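Local atomic coordinates of pectate lyase (Paenibacillus sp. 0602, PDB entry 5GT5), a protein that cleaves polygalacturonate and pectins within the chain by beta-elimination, probably with calcium as cofactor. Residues H166-K171 / A431-W436; V186-S191 / I263-N268. The protein carries 1 engineered substitution. All blocks are in the same frame, centred on the assembly; numbering follows the deposited sequence.

Contact 1. Residues H166-K171 / A431-W436. Engineered in segment 166-171: Val168 (natural residue Gly).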
loop_
_atom_site.group_PDB
_atom_site.type_symbol
_atom_site.label_atom_id
_atom_site.label_comp_id
_atom_site.label_asym_id
_atom_site.label_seq_id
_atom_site.Cartn_x
_atom_site.Cartn_y
_atom_site.Cartn_z
ATOM N N HIS A 166 -18.849 -0.719 -10.494
ATOM C CA HIS A 166 -19.774 -0.645 -11.635
ATOM C C HIS A 166 -19.388 -1.599 -12.765
ATOM O O HIS A 166 -19.476 -1.287 -13.957
ATOM C CB HIS A 166 -19.917 0.801 -12.139
ATOM C CG HIS A 166 -20.838 1.638 -11.303
ATOM N ND1 HIS A 166 -20.388 2.454 -10.289
ATOM C CD2 HIS A 166 -22.185 1.758 -11.338
ATOM C CE1 HIS A 166 -21.432 3.065 -9.736
ATOM N NE2 HIS A 166 -22.530 2.637 -10.330
ATOM N N CYS A 167 -19.003 -2.803 -12.379
ATOM C CA CYS A 167 -18.754 -3.858 -13.349
ATOM C C CYS A 167 -19.824 -4.926 -13.261
ATOM O O CYS A 167 -20.560 -5.005 -12.270
ATOM C CB CYS A 167 -17.371 -4.494 -13.134
ATOM S SG CYS A 167 -15.996 -3.373 -13.546
ATOM N N VAL A 168 -19.924 -5.719 -14.319
ATOM C CA VAL A 168 -20.850 -6.849 -14.395
ATOM C C VAL A 168 -20.092 -8.102 -14.788
ATOM O O VAL A 168 -19.263 -8.057 -15.705
ATOM C CB VAL A 168 -21.936 -6.565 -15.412
ATOM C CG1 VAL A 168 -22.856 -7.794 -15.623
ATOM C CG2 VAL A 168 -22.717 -5.479 -14.885
ATOM N N PHE A 169 -20.370 -9.203 -14.082
ATOM C CA PHE A 169 -19.704 -10.480 -14.320
ATOM C C PHE A 169 -20.759 -11.535 -14.563
ATOM O O PHE A 169 -21.742 -11.609 -13.827
ATOM C CB PHE A 169 -18.846 -10.860 -13.112
ATOM C CG PHE A 169 -17.782 -9.854 -12.781
ATOM C CD1 PHE A 169 -18.080 -8.725 -12.019
ATOM C CD2 PHE A 169 -16.494 -10.023 -13.263
ATOM C CE1 PHE A 169 -17.099 -7.810 -11.698
ATOM C CE2 PHE A 169 -15.498 -9.100 -12.957
ATOM C CZ PHE A 169 -15.797 -7.993 -12.178
ATOM N N ASN A 170 -20.534 -12.341 -15.600
ATOM C CA ASN A 170 -21.421 -13.441 -15.964
ATOM C C ASN A 170 -20.792 -14.763 -15.521
ATOM O O ASN A 170 -19.951 -14.757 -14.628
ATOM C CB ASN A 170 -21.679 -13.394 -17.473
ATOM C CG ASN A 170 -22.478 -12.176 -17.890
ATOM O OD1 ASN A 170 -23.724 -12.212 -17.888
ATOM N ND2 ASN A 170 -21.785 -11.095 -18.260
ATOM N N LYS A 171 -21.114 -15.880 -16.155
ATOM C CA LYS A 171 -20.562 -17.161 -15.717
ATOM C C LYS A 171 -19.065 -17.229 -15.978
ATOM O O LYS A 171 -18.563 -16.750 -17.006
ATOM C CB LYS A 171 -21.235 -18.309 -16.482
ATOM C CG LYS A 171 -22.670 -18.599 -16.084
ATOM C CD LYS A 171 -22.740 -19.706 -15.091
ATOM C CE LYS A 171 -22.415 -21.087 -15.732
ATOM N NZ LYS A 171 -22.324 -21.996 -14.545
ATOM N N ALA A 431 -22.373 -2.591 -14.803
ATOM C CA ALA A 431 -21.913 -1.839 -15.955
ATOM C C ALA A 431 -23.088 -1.368 -16.838
ATOM O O ALA A 431 -24.078 -2.004 -16.905
ATOM C CB ALA A 431 -20.935 -2.694 -16.757
ATOM N N GLY A 432 -22.843 -0.257 -17.502
ATOM C CA GLY A 432 -23.858 0.246 -18.436
ATOM C C GLY A 432 -25.053 0.863 -17.772
ATOM O O GLY A 432 -26.043 1.058 -18.399
ATOM N N LYS A 433 -24.951 1.184 -16.507
ATOM C CA LYS A 433 -26.074 1.580 -15.702
ATOM C C LYS A 433 -26.021 3.098 -15.461
ATOM O O LYS A 433 -27.030 3.752 -15.517
ATOM C CB LYS A 433 -26.151 0.646 -14.399
ATOM C CG LYS A 433 -26.854 -0.731 -14.659
ATOM C CD LYS A 433 -26.070 -2.112 -14.583
ATOM C CE LYS A 433 -26.788 -3.469 -14.099
ATOM N NZ LYS A 433 -26.359 -5.019 -13.975
ATOM N N LEU A 434 -24.842 3.653 -15.250
ATOM C CA LEU A 434 -24.657 5.061 -15.021
ATOM C C LEU A 434 -24.225 5.709 -16.260
ATOM O O LEU A 434 -23.283 5.310 -16.842
ATOM C CB LEU A 434 -23.557 5.346 -14.033
ATOM C CG LEU A 434 -23.880 5.520 -12.643
ATOM C CD1 LEU A 434 -22.683 5.877 -11.812
ATOM C CD2 LEU A 434 -24.991 6.483 -12.450
ATOM N N SER A 435 -24.926 6.755 -16.610
ATOM C CA SER A 435 -24.646 7.481 -17.777
ATOM C C SER A 435 -24.403 8.846 -17.215
ATOM O O SER A 435 -25.294 9.475 -16.726
ATOM C CB SER A 435 -25.865 7.468 -18.768
ATOM O OG SER A 435 -26.172 6.148 -19.238
ATOM N N TRP A 436 -23.168 9.215 -17.161
ATOM C CA TRP A 436 -22.701 10.551 -16.830
ATOM C C TRP A 436 -21.505 10.798 -17.723
ATOM O O TRP A 436 -21.046 9.883 -18.419
ATOM C CB TRP A 436 -22.336 10.689 -15.343
ATOM C CG TRP A 436 -21.419 9.617 -14.750
ATOM C CD1 TRP A 436 -20.674 8.691 -15.428
ATOM C CD2 TRP A 436 -21.167 9.394 -13.358
ATOM N NE1 TRP A 436 -19.963 7.924 -14.542
ATOM C CE2 TRP A 436 -20.253 8.328 -13.259
ATOM C CE3 TRP A 436 -21.615 10.005 -12.178
ATOM C CZ2 TRP A 436 -19.795 7.848 -12.034
ATOM C CZ3 TRP A 436 -21.155 9.545 -10.972
ATOM C CH2 TRP A 436 -20.262 8.472 -10.897
#

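Contact 2. Residues V186-S191 / I263-N268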
loop_
_atom_site.group_PDB
_atom_site.type_symbol
_atom_site.label_atom_id
_atom_site.label_comp_id
_atom_site.label_asym_id
_atom_site.label_seq_id
_atom_site.Cartn_x
_atom_site.Cartn_y
_atom_site.Cartn_z
ATOM N N VAL A 186 -8.527 -3.835 -1.218
ATOM C CA VAL A 186 -9.434 -4.084 -2.328
ATOM C C VAL A 186 -10.843 -3.635 -1.943
ATOM O O VAL A 186 -11.309 -3.946 -0.851
ATOM C CB VAL A 186 -9.459 -5.582 -2.670
ATOM C CG1 VAL A 186 -10.415 -5.861 -3.851
ATOM C CG2 VAL A 186 -8.047 -6.095 -2.927
ATOM N N THR A 187 -11.487 -2.883 -2.839
ATOM C CA THR A 187 -12.913 -2.602 -2.730
ATOM C C THR A 187 -13.588 -3.021 -4.002
ATOM O O THR A 187 -13.145 -2.645 -5.097
ATOM C CB THR A 187 -13.212 -1.117 -2.463
ATOM O OG1 THR A 187 -12.704 -0.773 -1.170
ATOM C CG2 THR A 187 -14.737 -0.848 -2.503
ATOM N N ILE A 188 -14.659 -3.799 -3.859
ATOM C CA ILE A 188 -15.515 -4.091 -4.991
ATOM C C ILE A 188 -16.913 -3.544 -4.728
ATOM O O ILE A 188 -17.574 -3.955 -3.762
ATOM C CB ILE A 188 -15.590 -5.617 -5.293
ATOM C CG1 ILE A 188 -14.188 -6.253 -5.402
ATOM C CG2 ILE A 188 -16.416 -5.854 -6.554
ATOM C CD1 ILE A 188 -14.171 -7.775 -5.728
ATOM N N SER A 189 -17.363 -2.595 -5.570
ATOM C CA SER A 189 -18.613 -1.896 -5.272
ATOM C C SER A 189 -19.486 -1.698 -6.492
ATOM O O SER A 189 -19.005 -1.704 -7.639
ATOM C CB SER A 189 -18.363 -0.552 -4.582
ATOM O OG SER A 189 -17.586 0.316 -5.404
ATOM N N TRP A 190 -20.787 -1.561 -6.242
ATOM C CA TRP A 190 -21.746 -1.208 -7.278
ATOM C C TRP A 190 -21.680 -2.152 -8.468
ATOM O O TRP A 190 -21.825 -1.726 -9.614
ATOM C CB TRP A 190 -21.566 0.277 -7.717
ATOM C CG TRP A 190 -22.066 1.200 -6.654
ATOM C CD1 TRP A 190 -21.321 1.921 -5.752
ATOM C CD2 TRP A 190 -23.443 1.460 -6.338
ATOM N NE1 TRP A 190 -22.164 2.622 -4.903
ATOM C CE2 TRP A 190 -23.463 2.363 -5.258
ATOM C CE3 TRP A 190 -24.651 1.059 -6.902
ATOM C CZ2 TRP A 190 -24.653 2.823 -4.697
ATOM C CZ3 TRP A 190 -25.839 1.535 -6.342
ATOM C CH2 TRP A 190 -25.823 2.398 -5.255
ATOM N N SER A 191 -21.465 -3.433 -8.200
ATOM C CA SER A 191 -21.240 -4.427 -9.257
ATOM C C SER A 191 -22.257 -5.547 -9.234
ATOM O O SER A 191 -22.809 -5.867 -8.179
ATOM C CB SER A 191 -19.803 -4.979 -9.209
ATOM O OG SER A 191 -18.873 -3.915 -9.473
ATOM N N ILE A 263 -10.445 -6.885 2.054
ATOM C CA ILE A 263 -11.414 -6.624 1.001
ATOM C C ILE A 263 -12.730 -6.068 1.552
ATOM O O ILE A 263 -13.214 -6.508 2.598
ATOM C CB ILE A 263 -11.648 -7.901 0.154
ATOM C CG1 ILE A 263 -12.494 -7.577 -1.065
ATOM C CG2 ILE A 263 -12.310 -9.044 0.944
ATOM C CD1 ILE A 263 -12.444 -8.685 -2.139
ATOM N N THR A 264 -13.272 -5.078 0.849
ATOM C CA THR A 264 -14.598 -4.533 1.107
ATOM C C THR A 264 -15.471 -4.823 -0.082
ATOM O O THR A 264 -15.082 -4.538 -1.230
ATOM C CB THR A 264 -14.543 -3.003 1.284
ATOM O OG1 THR A 264 -13.596 -2.686 2.308
ATOM C CG2 THR A 264 -15.910 -2.429 1.633
ATOM N N LEU A 265 -16.670 -5.361 0.176
ATOM C CA LEU A 265 -17.715 -5.559 -0.856
ATOM C C LEU A 265 -18.922 -4.703 -0.476
ATOM O O LEU A 265 -19.394 -4.799 0.660
ATOM C CB LEU A 265 -18.176 -7.026 -0.878
ATOM C CG LEU A 265 -17.067 -8.082 -0.966
ATOM C CD1 LEU A 265 -17.660 -9.475 -0.859
ATOM C CD2 LEU A 265 -16.266 -7.933 -2.268
ATOM N N HIS A 266 -19.451 -3.884 -1.375
ATOM C CA HIS A 266 -20.644 -3.124 -1.006
ATOM C C HIS A 266 -21.469 -2.699 -2.191
ATOM O O HIS A 266 -20.928 -2.439 -3.284
ATOM C CB HIS A 266 -20.333 -1.942 -0.060
ATOM C CG HIS A 266 -19.757 -0.744 -0.720
ATOM N ND1 HIS A 266 -20.547 0.256 -1.264
ATOM C CD2 HIS A 266 -18.473 -0.342 -0.898
ATOM C CE1 HIS A 266 -19.775 1.194 -1.764
ATOM N NE2 HIS A 266 -18.503 0.860 -1.554
ATOM N N HIS A 267 -22.792 -2.647 -1.985
ATOM C CA HIS A 267 -23.726 -2.286 -3.067
ATOM C C HIS A 267 -23.522 -3.183 -4.288
ATOM O O HIS A 267 -23.608 -2.755 -5.438
ATOM C CB HIS A 267 -23.643 -0.772 -3.398
ATOM C CG HIS A 267 -24.136 0.089 -2.278
ATOM N ND1 HIS A 267 -23.327 0.497 -1.228
ATOM C CD2 HIS A 267 -25.382 0.554 -1.977
ATOM C CE1 HIS A 267 -24.045 1.161 -0.347
ATOM N NE2 HIS A 267 -25.298 1.230 -0.791
ATOM N N ASN A 268 -23.252 -4.464 -4.018
ATOM C CA ASN A 268 -23.150 -5.471 -5.078
ATOM C C ASN A 268 -24.342 -6.381 -5.050
ATOM O O ASN A 268 -24.910 -6.643 -3.977
ATOM C CB ASN A 268 -21.921 -6.368 -4.928
ATOM C CG ASN A 268 -20.622 -5.610 -5.019
ATOM O OD1 ASN A 268 -20.526 -4.548 -5.674
ATOM N ND2 ASN A 268 -19.594 -6.155 -4.358
HETATM O O HOH W 1 -16.847 2.386 -3.210
#

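Contact 1. Residues H166-K171 / A431-W436
The loop of residues 431-436 comes up beside the bend at residues 166-168, with the CA atoms of Cys167 and Ala431 4.6 Å apart, yet no hydrogen bond joins the two backbones. Ala431 CB instead lies 3.5 Å from His166 O and 3.8 Å from Val168 CG2, so that a methyl fits between them. The ring of His166 meets Leu434 obliquely: its NE2 comes to 3.6 Å from Leu434 CD1. With CG anti to the carbonyl carbon (chi1 -79°), the imidazole swings out to that branched end. Leu434, wholly apolar, also lays CD1 over one face of the Trp436 ring, offset toward its rim. Val168, an engineered residue where the natural sequence has glycine, turns CG2 toward the loop; a still shorter approach of this methyl to the Ala431 backbone makes its exact placement doubtful. Lys433, bent at chi2 and chi3, crosses Val168 at about a right angle and carries its NZ on to a hydrogen bond with Thr192 OG1. The contact thus lays the loop after helix 419-423 against the parallel beta-helix, where strand 168-169 runs between strands 131-133 and 184-194.

Contact 2. Residues V186-S191 / I263-N268
Two successive coils of the right-handed parallel beta-helix of polysaccharide lyase family 1 are stacked here, strand 186-189 on strand 263-266, each followed by a sharp bend at Trp190 and His267. The strands run parallel, 10° apart, and stay in register through the bend. Hydrogen bonds alternate along them, among them Ile188 N to Thr264 O at 2.8 Å and His266 N to Ile188 O at 3.0 Å. Along the strands three like pairs line up. Val186 with Ile263 and Ile188 with Leu265 share an apolar face, consistent with the interior of the coil, where Ile188 CB packs 3.9 Å from Leu265 CD2. Thr187 and Thr264 lie side by side on the other face, their hydroxyls bonded to Thr10 and Tyr409, respectively. At the bend both residues have positive phi, and the His267 ring forms an offset stack with the six-membered ring of Trp190, planes 14° apart, while CB of His267 makes a CH-pi contact over the same ring. Asn268 spans the turn with both ends of its amide: OD1 takes Ser191 N at 2.9 Å, and ND2 gives to Ile188 O from above the carbonyl plane, so this oxygen is gripped twice. An alanine here would probably leave Ser191 N without its acceptor and reduce Ile188 O to its backbone donor, weakening the tie between the coils. His266 and His267 join through their ND1 atoms, 2.8 Å apart, and Asp414 bonds His267 NE2, holding that ring at two nitrogens. His266 CG stands between the backbone N and the carbonyl carbon (chi1 78°), turning one ring face to Ser189 CB, 3.6 Å from the ring centroid. Ser189 OG is hydrogen-bonded to Asp165, and a water bridges it to His266 NE2, lying 2.8 Å from the nitrogen.

Contact 2 includes strand 184-194 itself; contact 1 lies on the neighbouring strand, 168-169, and borders strand 184-194. Contact 2 is fully buried, contact 1 only partly so. Contact 2 repeats the beta-helix's own rule, coil upon coil, with regular backbone bonds and like residues paired along its strands. Contact 1 lays a late loop against the preceding coil and relies on van der Waals packing, with its lysine satisfied by Thr192. The two meet directly: His166 N lies 3.0 Å from Ser189 O, a probable hydrogen bond, and the His166 ring stacks on Trp190. With His267 beyond, these three positive-phi residues mark the same bend in successive coils, and their rings continue from one contact into the other.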